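Local coordinates for protein fatty acid CoA ligase (PDB 6SQ8) that belongs to the ANL superfamily of AMP-binding enzymes and holds adenosine monophosphate next to 1-ethanoyl-9H-pyrido[3,4-b]indole-3-carboxylic acid in one shared pocket, at residues Gln295-Gly298 against Phe304-Ala307; Ser187-Gly192 against Arg269-Gly274; Met178-Asp183 against Ser353-Ser358. All blocks are in the same frame, centred on the assembly; numbering follows the deposited sequence.

Interaction 1: residues Gln295-Gly298 against Phe304-Ala307; sequences QNYG and FIAA. With EQ2 (1-ethanoyl-9~{H}-pyrido[3,4-b]indole-3-carboxylic acid), chain F; AMP (adenosine monophosphate), chain G.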
loop_
_atom_site.group_PDB
_atom_site.type_symbol
_atom_site.label_atom_id
_atom_site.label_comp_id
_atom_site.label_asym_id
_atom_site.label_seq_id
_atom_site.Cartn_x
_atom_site.Cartn_y
_atom_site.Cartn_z
ATOM N N GLN A 295 9.670 -7.270 4.049
ATOM C CA GLN A 295 8.461 -7.223 3.271
ATOM C C GLN A 295 7.280 -6.977 4.225
ATOM O O GLN A 295 7.315 -7.395 5.377
ATOM C CB GLN A 295 8.314 -8.508 2.457
ATOM C CG GLN A 295 7.423 -8.362 1.232
ATOM C CD GLN A 295 7.123 -9.685 0.583
ATOM O OE1 GLN A 295 6.025 -10.193 0.749
ATOM N NE2 GLN A 295 8.104 -10.268 -0.102
ATOM N N ASN A 296 6.262 -6.269 3.719
ATOM C CA ASN A 296 5.009 -6.007 4.395
ATOM C C ASN A 296 3.884 -6.508 3.485
ATOM O O ASN A 296 3.918 -6.295 2.276
ATOM C CB ASN A 296 4.816 -4.514 4.698
ATOM C CG ASN A 296 5.483 -4.027 5.970
ATOM O OD1 ASN A 296 6.279 -4.746 6.594
ATOM N ND2 ASN A 296 5.197 -2.789 6.346
ATOM N N TYR A 297 2.886 -7.156 4.081
ATOM C CA TYR A 297 1.662 -7.551 3.412
ATOM C C TYR A 297 0.485 -6.942 4.176
ATOM O O TYR A 297 0.378 -7.068 5.390
ATOM C CB TYR A 297 1.576 -9.077 3.340
ATOM C CG TYR A 297 0.209 -9.674 3.098
ATOM C CD1 TYR A 297 -0.575 -9.271 2.024
ATOM C CD2 TYR A 297 -0.287 -10.682 3.923
ATOM C CE1 TYR A 297 -1.816 -9.845 1.779
ATOM C CE2 TYR A 297 -1.521 -11.268 3.691
ATOM C CZ TYR A 297 -2.285 -10.851 2.611
ATOM O OH TYR A 297 -3.495 -11.426 2.383
ATOM N N GLY A 298 -0.388 -6.280 3.432
ATOM C CA GLY A 298 -1.663 -5.802 3.918
ATOM C C GLY A 298 -2.645 -5.655 2.776
ATOM O O GLY A 298 -2.313 -5.945 1.630
ATOM N N PHE A 304 -2.325 -3.678 7.956
ATOM C CA PHE A 304 -1.166 -4.547 8.105
ATOM C C PHE A 304 -1.584 -5.969 8.510
ATOM O O PHE A 304 -2.384 -6.130 9.437
ATOM C CB PHE A 304 -0.241 -3.994 9.184
ATOM C CG PHE A 304 0.460 -2.704 8.842
ATOM C CD1 PHE A 304 1.266 -2.606 7.718
ATOM C CD2 PHE A 304 0.362 -1.602 9.671
ATOM C CE1 PHE A 304 1.923 -1.426 7.408
ATOM C CE2 PHE A 304 1.033 -0.429 9.369
ATOM C CZ PHE A 304 1.813 -0.342 8.238
ATOM N N ILE A 305 -1.003 -6.987 7.852
ATOM C CA ILE A 305 -1.269 -8.386 8.193
ATOM C C ILE A 305 0.015 -9.120 8.602
ATOM O O ILE A 305 0.052 -9.768 9.652
ATOM C CB ILE A 305 -1.976 -9.114 7.042
ATOM C CG1 ILE A 305 -3.327 -8.476 6.723
ATOM C CG2 ILE A 305 -2.104 -10.597 7.369
ATOM C CD1 ILE A 305 -3.971 -9.044 5.466
ATOM N N ALA A 306 1.044 -9.074 7.751
ATOM C CA ALA A 306 2.254 -9.870 7.994
ATOM C C ALA A 306 3.501 -9.145 7.491
ATOM O O ALA A 306 3.417 -8.210 6.700
ATOM C CB ALA A 306 2.123 -11.202 7.320
ATOM N N ALA A 307 4.652 -9.591 8.003
ATOM C CA ALA A 307 5.932 -9.084 7.565
ATOM C C ALA A 307 6.959 -10.217 7.492
ATOM O O ALA A 307 6.888 -11.188 8.212
ATOM C CB ALA A 307 6.394 -7.964 8.462
HETATM C C1 EQ2 F . 1.599 -3.056 4.591
HETATM C C2 EQ2 F . 1.162 -2.994 3.168
HETATM O O1 EQ2 F . 1.943 -3.318 2.293
HETATM C C3 EQ2 F . -0.212 -2.481 2.828
HETATM N N1 EQ2 F . -0.673 -2.768 1.604
HETATM C C4 EQ2 F . -1.880 -2.325 1.218
HETATM C C5 EQ2 F . -2.323 -2.646 -0.192
HETATM O O2 EQ2 F . -1.577 -3.356 -0.899
HETATM O O3 EQ2 F . -3.396 -2.128 -0.550
HETATM C C6 EQ2 F . -2.693 -1.558 2.044
HETATM C C7 EQ2 F . -2.247 -1.247 3.315
HETATM C C8 EQ2 F . -2.794 -0.515 4.426
HETATM C C9 EQ2 F . -3.982 0.174 4.660
HETATM C C10 EQ2 F . -4.178 0.771 5.886
HETATM C C11 EQ2 F . -3.210 0.696 6.885
HETATM C C12 EQ2 F . -2.032 0.013 6.695
HETATM C C13 EQ2 F . -1.836 -0.587 5.454
HETATM N N2 EQ2 F . -0.751 -1.314 5.003
HETATM C C14 EQ2 F . -0.983 -1.718 3.720
HETATM P P AMP G . -5.767 -3.755 -2.347
HETATM O O1P AMP G . -5.653 -3.111 -0.996
HETATM O O2P AMP G . -7.060 -4.553 -2.568
HETATM O O3P AMP G . -5.446 -2.760 -3.441
HETATM O "O5'" AMP G . -4.519 -4.820 -2.350
HETATM C "C5'" AMP G . -4.447 -6.059 -1.617
HETATM C "C4'" AMP G . -3.799 -7.180 -2.425
HETATM O "O4'" AMP G . -2.493 -6.858 -2.879
HETATM C "C3'" AMP G . -3.598 -8.418 -1.599
HETATM O "O3'" AMP G . -4.756 -9.180 -1.789
HETATM C "C2'" AMP G . -2.334 -9.107 -2.111
HETATM O "O2'" AMP G . -2.500 -10.167 -3.080
HETATM C "C1'" AMP G . -1.574 -7.955 -2.747
HETATM N N9 AMP G . -0.416 -7.616 -1.878
HETATM C C8 AMP G . -0.263 -6.537 -1.075
HETATM N N7 AMP G . 0.937 -6.586 -0.436
HETATM C C5 AMP G . 1.558 -7.720 -0.833
HETATM C C6 AMP G . 2.845 -8.400 -0.547
HETATM N N6 AMP G . 3.741 -7.867 0.292
HETATM N N1 AMP G . 3.089 -9.564 -1.177
HETATM C C2 AMP G . 2.188 -10.114 -2.039
HETATM N N3 AMP G . 0.992 -9.566 -2.348
HETATM C C4 AMP G . 0.647 -8.391 -1.785
#

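Interaction 2: residues Ser187-Gly192 against Arg269-Gly274; sequences SMYGRG and RVVYGG. With AMP (adenosine monophosphate), chain G; EQ2 (1-ethanoyl-9~{H}-pyrido[3,4-b]indole-3-carboxylic acid), chain F.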
loop_
_atom_site.group_PDB
_atom_site.type_symbol
_atom_site.label_atom_id
_atom_site.label_comp_id
_atom_site.label_asym_id
_atom_site.label_seq_id
_atom_site.Cartn_x
_atom_site.Cartn_y
_atom_site.Cartn_z
ATOM N N SER A 187 6.334 -2.817 16.078
ATOM C CA SER A 187 6.665 -4.214 16.224
ATOM C C SER A 187 7.464 -4.685 14.999
ATOM O O SER A 187 8.380 -5.458 15.150
ATOM C CB SER A 187 5.436 -5.017 16.553
ATOM O OG SER A 187 4.969 -5.818 15.492
ATOM N N MET A 188 7.177 -4.142 13.815
ATOM C CA MET A 188 7.886 -4.469 12.563
ATOM C C MET A 188 9.222 -3.722 12.466
ATOM O O MET A 188 10.190 -4.311 12.042
ATOM C CB MET A 188 7.063 -4.057 11.338
ATOM C CG MET A 188 5.802 -4.796 11.174
ATOM S SD MET A 188 5.009 -4.442 9.581
ATOM C CE MET A 188 4.277 -2.847 9.862
ATOM N N TYR A 189 9.223 -2.420 12.771
ATOM C CA TYR A 189 10.245 -1.480 12.298
ATOM C C TYR A 189 11.300 -1.149 13.367
ATOM O O TYR A 189 12.316 -0.521 13.059
ATOM C CB TYR A 189 9.607 -0.186 11.795
ATOM C CG TYR A 189 8.613 -0.343 10.669
ATOM C CD1 TYR A 189 8.633 -1.435 9.815
ATOM C CD2 TYR A 189 7.652 0.627 10.445
ATOM C CE1 TYR A 189 7.704 -1.575 8.796
ATOM C CE2 TYR A 189 6.720 0.498 9.431
ATOM C CZ TYR A 189 6.748 -0.601 8.600
ATOM O OH TYR A 189 5.823 -0.709 7.605
ATOM N N GLY A 190 11.086 -1.585 14.613
ATOM C CA GLY A 190 11.956 -1.230 15.741
ATOM C C GLY A 190 11.338 -0.122 16.581
ATOM O O GLY A 190 10.346 0.499 16.198
ATOM N N ARG A 191 11.878 0.092 17.783
ATOM C CA ARG A 191 11.598 1.322 18.530
ATOM C C ARG A 191 12.251 2.456 17.728
ATOM O O ARG A 191 13.320 2.283 17.055
ATOM C CB ARG A 191 12.123 1.322 19.973
ATOM C CG ARG A 191 11.721 0.135 20.839
ATOM C CD ARG A 191 10.568 0.426 21.774
ATOM N NE ARG A 191 10.207 -0.739 22.573
ATOM C CZ ARG A 191 10.742 -1.050 23.750
ATOM N NH1 ARG A 191 11.805 -0.398 24.190
ATOM N NH2 ARG A 191 10.193 -2.002 24.490
ATOM N N GLY A 192 11.583 3.610 17.765
ATOM C CA GLY A 192 12.095 4.828 17.176
ATOM C C GLY A 192 12.991 5.578 18.152
ATOM O O GLY A 192 13.245 5.081 19.233
ATOM N N ARG A 269 15.913 -0.632 8.103
ATOM C CA ARG A 269 14.825 -1.321 7.411
ATOM C C ARG A 269 14.520 -0.726 6.026
ATOM O O ARG A 269 14.194 0.438 5.886
ATOM C CB ARG A 269 13.577 -1.359 8.299
ATOM C CG ARG A 269 13.311 -2.763 8.834
ATOM C CD ARG A 269 12.629 -2.809 10.155
ATOM N NE ARG A 269 12.951 -4.014 10.909
ATOM C CZ ARG A 269 14.075 -4.125 11.616
ATOM N NH1 ARG A 269 15.145 -3.465 11.226
ATOM N NH2 ARG A 269 14.125 -4.792 12.764
ATOM N N VAL A 270 14.650 -1.564 4.994
ATOM C CA VAL A 270 14.178 -1.276 3.673
ATOM C C VAL A 270 12.884 -2.061 3.487
ATOM O O VAL A 270 12.908 -3.260 3.336
ATOM C CB VAL A 270 15.211 -1.624 2.592
ATOM C CG1 VAL A 270 14.629 -1.460 1.191
ATOM C CG2 VAL A 270 16.464 -0.784 2.733
ATOM N N VAL A 271 11.765 -1.348 3.549
ATOM C CA VAL A 271 10.467 -1.957 3.587
ATOM C C VAL A 271 9.864 -1.915 2.190
ATOM O O VAL A 271 9.883 -0.881 1.538
ATOM C CB VAL A 271 9.548 -1.249 4.601
ATOM C CG1 VAL A 271 8.240 -2.005 4.790
ATOM C CG2 VAL A 271 10.256 -1.066 5.936
ATOM N N TYR A 272 9.304 -3.044 1.764
ATOM C CA TYR A 272 8.670 -3.101 0.464
ATOM C C TYR A 272 7.421 -3.971 0.564
ATOM O O TYR A 272 7.331 -4.836 1.426
ATOM C CB TYR A 272 9.672 -3.599 -0.588
ATOM C CG TYR A 272 9.990 -5.071 -0.482
ATOM C CD1 TYR A 272 10.905 -5.536 0.449
ATOM C CD2 TYR A 272 9.343 -5.999 -1.286
ATOM C CE1 TYR A 272 11.172 -6.891 0.569
ATOM C CE2 TYR A 272 9.613 -7.355 -1.176
ATOM C CZ TYR A 272 10.528 -7.809 -0.248
ATOM O OH TYR A 272 10.767 -9.144 -0.136
ATOM N N GLY A 273 6.458 -3.709 -0.313
ATOM C CA GLY A 273 5.230 -4.481 -0.367
ATOM C C GLY A 273 4.183 -3.743 -1.181
ATOM O O GLY A 273 4.470 -2.673 -1.752
ATOM N N GLY A 274 2.971 -4.297 -1.225
ATOM C CA GLY A 274 1.884 -3.677 -1.920
ATOM C C GLY A 274 1.553 -4.387 -3.217
ATOM O O GLY A 274 0.534 -4.141 -3.853
HETATM P P AMP G . -5.767 -3.755 -2.347
HETATM O O1P AMP G . -5.653 -3.111 -0.996
HETATM O O2P AMP G . -7.060 -4.553 -2.568
HETATM O O3P AMP G . -5.446 -2.760 -3.441
HETATM O "O5'" AMP G . -4.519 -4.820 -2.350
HETATM C "C5'" AMP G . -4.447 -6.059 -1.617
HETATM C "C4'" AMP G . -3.799 -7.180 -2.425
HETATM O "O4'" AMP G . -2.493 -6.858 -2.879
HETATM C "C3'" AMP G . -3.598 -8.418 -1.599
HETATM O "O3'" AMP G . -4.756 -9.180 -1.789
HETATM C "C2'" AMP G . -2.334 -9.107 -2.111
HETATM O "O2'" AMP G . -2.500 -10.167 -3.080
HETATM C "C1'" AMP G . -1.574 -7.955 -2.747
HETATM N N9 AMP G . -0.416 -7.616 -1.878
HETATM C C8 AMP G . -0.263 -6.537 -1.075
HETATM N N7 AMP G . 0.937 -6.586 -0.436
HETATM C C5 AMP G . 1.558 -7.720 -0.833
HETATM C C6 AMP G . 2.845 -8.400 -0.547
HETATM N N6 AMP G . 3.741 -7.867 0.292
HETATM N N1 AMP G . 3.089 -9.564 -1.177
HETATM C C2 AMP G . 2.188 -10.114 -2.039
HETATM N N3 AMP G . 0.992 -9.566 -2.348
HETATM C C4 AMP G . 0.647 -8.391 -1.785
HETATM C C1 EQ2 F . 1.599 -3.056 4.591
HETATM C C2 EQ2 F . 1.162 -2.994 3.168
HETATM O O1 EQ2 F . 1.943 -3.318 2.293
HETATM C C3 EQ2 F . -0.212 -2.481 2.828
HETATM N N1 EQ2 F . -0.673 -2.768 1.604
HETATM C C4 EQ2 F . -1.880 -2.325 1.218
HETATM C C5 EQ2 F . -2.323 -2.646 -0.192
HETATM O O2 EQ2 F . -1.577 -3.356 -0.899
HETATM O O3 EQ2 F . -3.396 -2.128 -0.550
HETATM C C6 EQ2 F . -2.693 -1.558 2.044
HETATM C C7 EQ2 F . -2.247 -1.247 3.315
HETATM C C8 EQ2 F . -2.794 -0.515 4.426
HETATM C C9 EQ2 F . -3.982 0.174 4.660
HETATM C C10 EQ2 F . -4.178 0.771 5.886
HETATM C C11 EQ2 F . -3.210 0.696 6.885
HETATM C C12 EQ2 F . -2.032 0.013 6.695
HETATM C C13 EQ2 F . -1.836 -0.587 5.454
HETATM N N2 EQ2 F . -0.751 -1.314 5.003
HETATM C C14 EQ2 F . -0.983 -1.718 3.720
HETATM O O HOH W 1 11.789 -5.183 14.586
#

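Interaction 3: residues Met178-Asp183 against Ser353-Ser358; sequences MSACVD and SPMTMS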
loop_
_atom_site.group_PDB
_atom_site.type_symbol
_atom_site.label_atom_id
_atom_site.label_comp_id
_atom_site.label_asym_id
_atom_site.label_seq_id
_atom_site.Cartn_x
_atom_site.Cartn_y
_atom_site.Cartn_z
ATOM N N MET A 178 -6.260 2.747 13.512
ATOM C CA MET A 178 -5.069 3.505 13.104
ATOM C C MET A 178 -4.070 3.579 14.263
ATOM O O MET A 178 -2.856 3.598 14.033
ATOM C CB MET A 178 -5.402 4.930 12.647
ATOM C CG MET A 178 -6.087 4.976 11.284
ATOM S SD MET A 178 -5.389 3.802 10.082
ATOM C CE MET A 178 -5.383 4.847 8.626
ATOM N N SER A 179 -4.582 3.619 15.501
ATOM C CA SER A 179 -3.725 3.569 16.678
ATOM C C SER A 179 -3.018 2.206 16.747
ATOM O O SER A 179 -1.825 2.142 17.064
ATOM C CB SER A 179 -4.485 3.850 17.948
ATOM O OG SER A 179 -3.589 4.047 19.042
ATOM N N ALA A 180 -3.750 1.122 16.450
ATOM C CA ALA A 180 -3.179 -0.214 16.473
ATOM C C ALA A 180 -2.049 -0.321 15.442
ATOM O O ALA A 180 -1.046 -0.995 15.694
ATOM C CB ALA A 180 -4.256 -1.254 16.229
ATOM N N CYS A 181 -2.208 0.361 14.300
ATOM C CA CYS A 181 -1.213 0.369 13.235
ATOM C C CYS A 181 0.112 0.945 13.734
ATOM O O CYS A 181 1.161 0.527 13.275
ATOM C CB CYS A 181 -1.689 1.159 12.025
ATOM S SG CYS A 181 -3.010 0.307 11.126
ATOM N N VAL A 182 0.068 1.889 14.671
ATOM C CA VAL A 182 1.315 2.431 15.218
ATOM C C VAL A 182 2.055 1.312 15.963
ATOM O O VAL A 182 3.272 1.147 15.827
ATOM C CB VAL A 182 1.078 3.669 16.100
ATOM C CG1 VAL A 182 2.382 4.224 16.651
ATOM C CG2 VAL A 182 0.324 4.760 15.350
ATOM N N ASP A 183 1.301 0.522 16.730
ATOM C CA ASP A 183 1.879 -0.557 17.552
ATOM C C ASP A 183 2.466 -1.648 16.637
ATOM O O ASP A 183 3.559 -2.171 16.898
ATOM C CB ASP A 183 0.856 -1.089 18.549
ATOM C CG ASP A 183 0.390 -0.045 19.557
ATOM O OD1 ASP A 183 1.247 0.515 20.258
ATOM O OD2 ASP A 183 -0.852 0.188 19.634
ATOM N N SER A 353 -8.217 -8.794 13.414
ATOM C CA SER A 353 -7.202 -7.963 14.071
ATOM C C SER A 353 -7.794 -6.618 14.477
ATOM O O SER A 353 -8.778 -6.168 13.895
ATOM C CB SER A 353 -5.992 -7.763 13.185
ATOM O OG SER A 353 -6.106 -6.568 12.419
ATOM N N PRO A 354 -7.160 -5.917 15.443
ATOM C CA PRO A 354 -7.536 -4.550 15.786
ATOM C C PRO A 354 -7.306 -3.509 14.682
ATOM O O PRO A 354 -7.647 -2.357 14.884
ATOM C CB PRO A 354 -6.611 -4.188 16.963
ATOM C CG PRO A 354 -5.425 -5.092 16.801
ATOM C CD PRO A 354 -6.023 -6.380 16.250
ATOM N N MET A 355 -6.714 -3.914 13.549
ATOM C CA MET A 355 -6.366 -2.986 12.482
ATOM C C MET A 355 -7.373 -3.069 11.336
ATOM O O MET A 355 -7.326 -2.242 10.435
ATOM C CB MET A 355 -4.959 -3.273 11.956
ATOM C CG MET A 355 -3.886 -2.831 12.932
ATOM S SD MET A 355 -2.229 -3.250 12.397
ATOM C CE MET A 355 -2.243 -5.027 12.643
ATOM N N THR A 356 -8.303 -4.028 11.367
ATOM C CA THR A 356 -9.219 -4.208 10.239
ATOM C C THR A 356 -10.235 -3.070 10.186
ATOM O O THR A 356 -10.562 -2.456 11.211
ATOM C CB THR A 356 -9.971 -5.538 10.289
ATOM O OG1 THR A 356 -10.787 -5.563 11.463
ATOM C CG2 THR A 356 -9.011 -6.704 10.271
ATOM N N MET A 357 -10.727 -2.837 8.964
ATOM C CA MET A 357 -11.708 -1.822 8.630
ATOM C C MET A 357 -12.930 -1.970 9.542
ATOM O O MET A 357 -13.172 -3.036 10.075
ATOM C CB MET A 357 -12.141 -1.936 7.159
ATOM C CG MET A 357 -13.084 -3.096 6.896
ATOM S SD MET A 357 -13.743 -3.294 5.221
ATOM C CE MET A 357 -13.578 -1.624 4.602
ATOM N N SER A 358 -13.674 -0.875 9.711
ATOM C CA SER A 358 -14.995 -0.900 10.330
ATOM C C SER A 358 -16.016 -1.434 9.327
ATOM O O SER A 358 -16.963 -2.104 9.690
ATOM C CB SER A 358 -15.398 0.456 10.815
ATOM O OG SER A 358 -14.488 0.922 11.805
#

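Interaction 1: residues Gln295-Gly298 against Phe304-Ala307
Tyr-297 and Ala-306 form the hydrogen-bonded pair at the middle of an antiparallel hairpin, whose two strand segments have axes 4.6 Å apart at closest approach. Tyr-297 N donates to Ala-306 O over 2.9 Å. In return Tyr-297 O takes two amides, Ala-306 N at 3.2 Å and Ile-305 N at 2.8 Å, the latter lying in the carbonyl plane. Two residues opposite one make a classic beta bulge, which shifts the register so that Gly-298 pairs with Phe-304. Asn-296 and Ala-307 form a non-hydrogen-bonded pair, and Ala-307 CA adds a CA-H...O contact to Gln-295 O.

The Tyr-297 ring shares its side of the sheet with Ala-306. With CG anti to the backbone N (chi1 161°), it swings beside Ile-305, whose CD1 sits over one ring face, 4.1 Å from the centroid, as a CH-pi contact. Ala-306 CB approaches the ring edge instead, near its plane. At the far end of the ring, Tyr-297 OH is hydrogen-bonded to Asp-380, which also binds AMP.

The amino group of AMP faces the first strand: N6 donates to Gln-295 OE1 over 3.3 Å and is modelled doubtfully close to the backbone O of Asn-296. Gln-295 NE2 bonds to Tyr-272 OH, so both ends of this buried amide have partners. On the Asn-296 side of the hairpin, Phe-304 offers a ring face to EQ2, with C12 about 4.0 Å above the ring centre.

Strand 321-325 continues the sheet beyond 303-308, and its Val-322 packs on Gln-295 and Tyr-297. Leu-390 and Leu-392 of strand 390-395 also touch Tyr-297, while helix 175-189 covers Asn-296, Phe-304 and Ala-307.

Interaction 2: residues Ser187-Gly192 against Arg269-Gly274
Arg-269 reaches from its strand to the last turn of helix 175-189, where it meets Met-188 and Tyr-189. Its CB points toward the helix end, and CG carries the chain on without close contact to it. CD is the first atom to touch, 3.5 Å from Tyr-189 CA and also close to Met-188 O. From CG to NE the chain is extended, which brings NE within 3.0 Å of Met-188 O, an oxygen lying at the guanidinium edge near its plane. The Tyr-189 backbone carbonyl passes over one face of the same group. At the tip, NH2 donates to a water 3.0 Å away, and that water donates to Met-188 O at 3.1 Å, bridging strand to helix, while NH1 is hydrogen-bonded just beyond the segments. A positive charge here probably suits the carbonyl-rich C-terminal end of the helix, just after which Gly-190 leaves helical geometry with a positive phi (101°).

Deeper in, the Tyr-189 ring lies beside Val-271 and crosses it at about a right angle, CE1 being 3.9 Å from Val-271 CG2. Val-271 CG1 reaches the phenol end, 3.9 Å from Tyr-189 OH.

Strand 269-273 runs between parallel neighbours 242-245 and 293-299. Tyr-189 O accepts a hydrogen bond from His-242 on the first, and Met-188 packs on Met-294 of the second.

Interaction 3: residues Met178-Asp183 against Ser353-Ser358
Ala-180 and Cys-181 on helix 175-189 rest against Pro-354 and Met-355 at the corner of a type I beta turn, Ser-353 to Thr-356. The turn also carries an ST turn: Ser-353 OG accepts from Met-355 N over 2.9 Å, with 156° at the hydrogen. The Ser-353 hydroxyl thus holds the backbone amide of the very residue that contributes most to the contact. No hydrogen bond passes between helix and turn; the side chains meet through carbon and sulfur, with the Pro-354 carbonyl oxygen also against the Ala-180 methyl.

Met-355 does most of the work. Its CG stands anti to the carbonyl carbon (chi1 -73°) and the chain continues extended to SD, which carries it alongside the helix. CG fits between two neighbouring helix residues, 3.7 Å from Ala-180 CB and equally 3.7 Å from Cys-181 SG. SD goes further along and meets the helix backbone, 3.9 Å from Cys-181 CA. The chain turns at the CG-SD bond (chi3 -72°), which swings CE off the extended line. Cys-181 likewise has its SG anti to its own carbonyl carbon, beside the backbone N, and this rotation puts the sulfur against the methionine chain.

Ala-180, by contrast, has a single methyl directed at the turn, and Pro-354 meets it with one edge of its ring. The proline is exposed, with His-328 touching it from another loop, whereas Met-355 is buried and packs also on Val-329 and Ala-303. Elsewhere on the helix, Glu-208 of helix 205-215 touches Cys-181, and Asp-183 makes a salt bridge with Arg-9. The loop between strands 347-352 and 359-360 is in this way laid against the helix. At its outer margin, Pro-354 CB stands 3.8 Å from Ala-180 CB.

In the fold
Interactions 1 and 2 adjoin through neighbouring strands 269-273 and 293-299, their centres 10 Å apart. Asn-296 N lies 2.9 Å from Tyr-272 O, a probable hydrogen bond between the strands. Both contacts reach AMP and EQ2: interaction 1 flanks the two ligands with its hairpin, and interaction 2 adds Gly-273 and Gly-274 at the far end of its second segment, Gly-274 N lying 3.2 Å from AMP N7. Interaction 3, on the same helix as interaction 2, is centred 13 Å from interaction 1 and meets it where Met-355 CE lies 3.4 Å from Phe-304 O. The Cys-181 side chain comes within about 4 Å of EQ2 but stays about 13 Å from AMP.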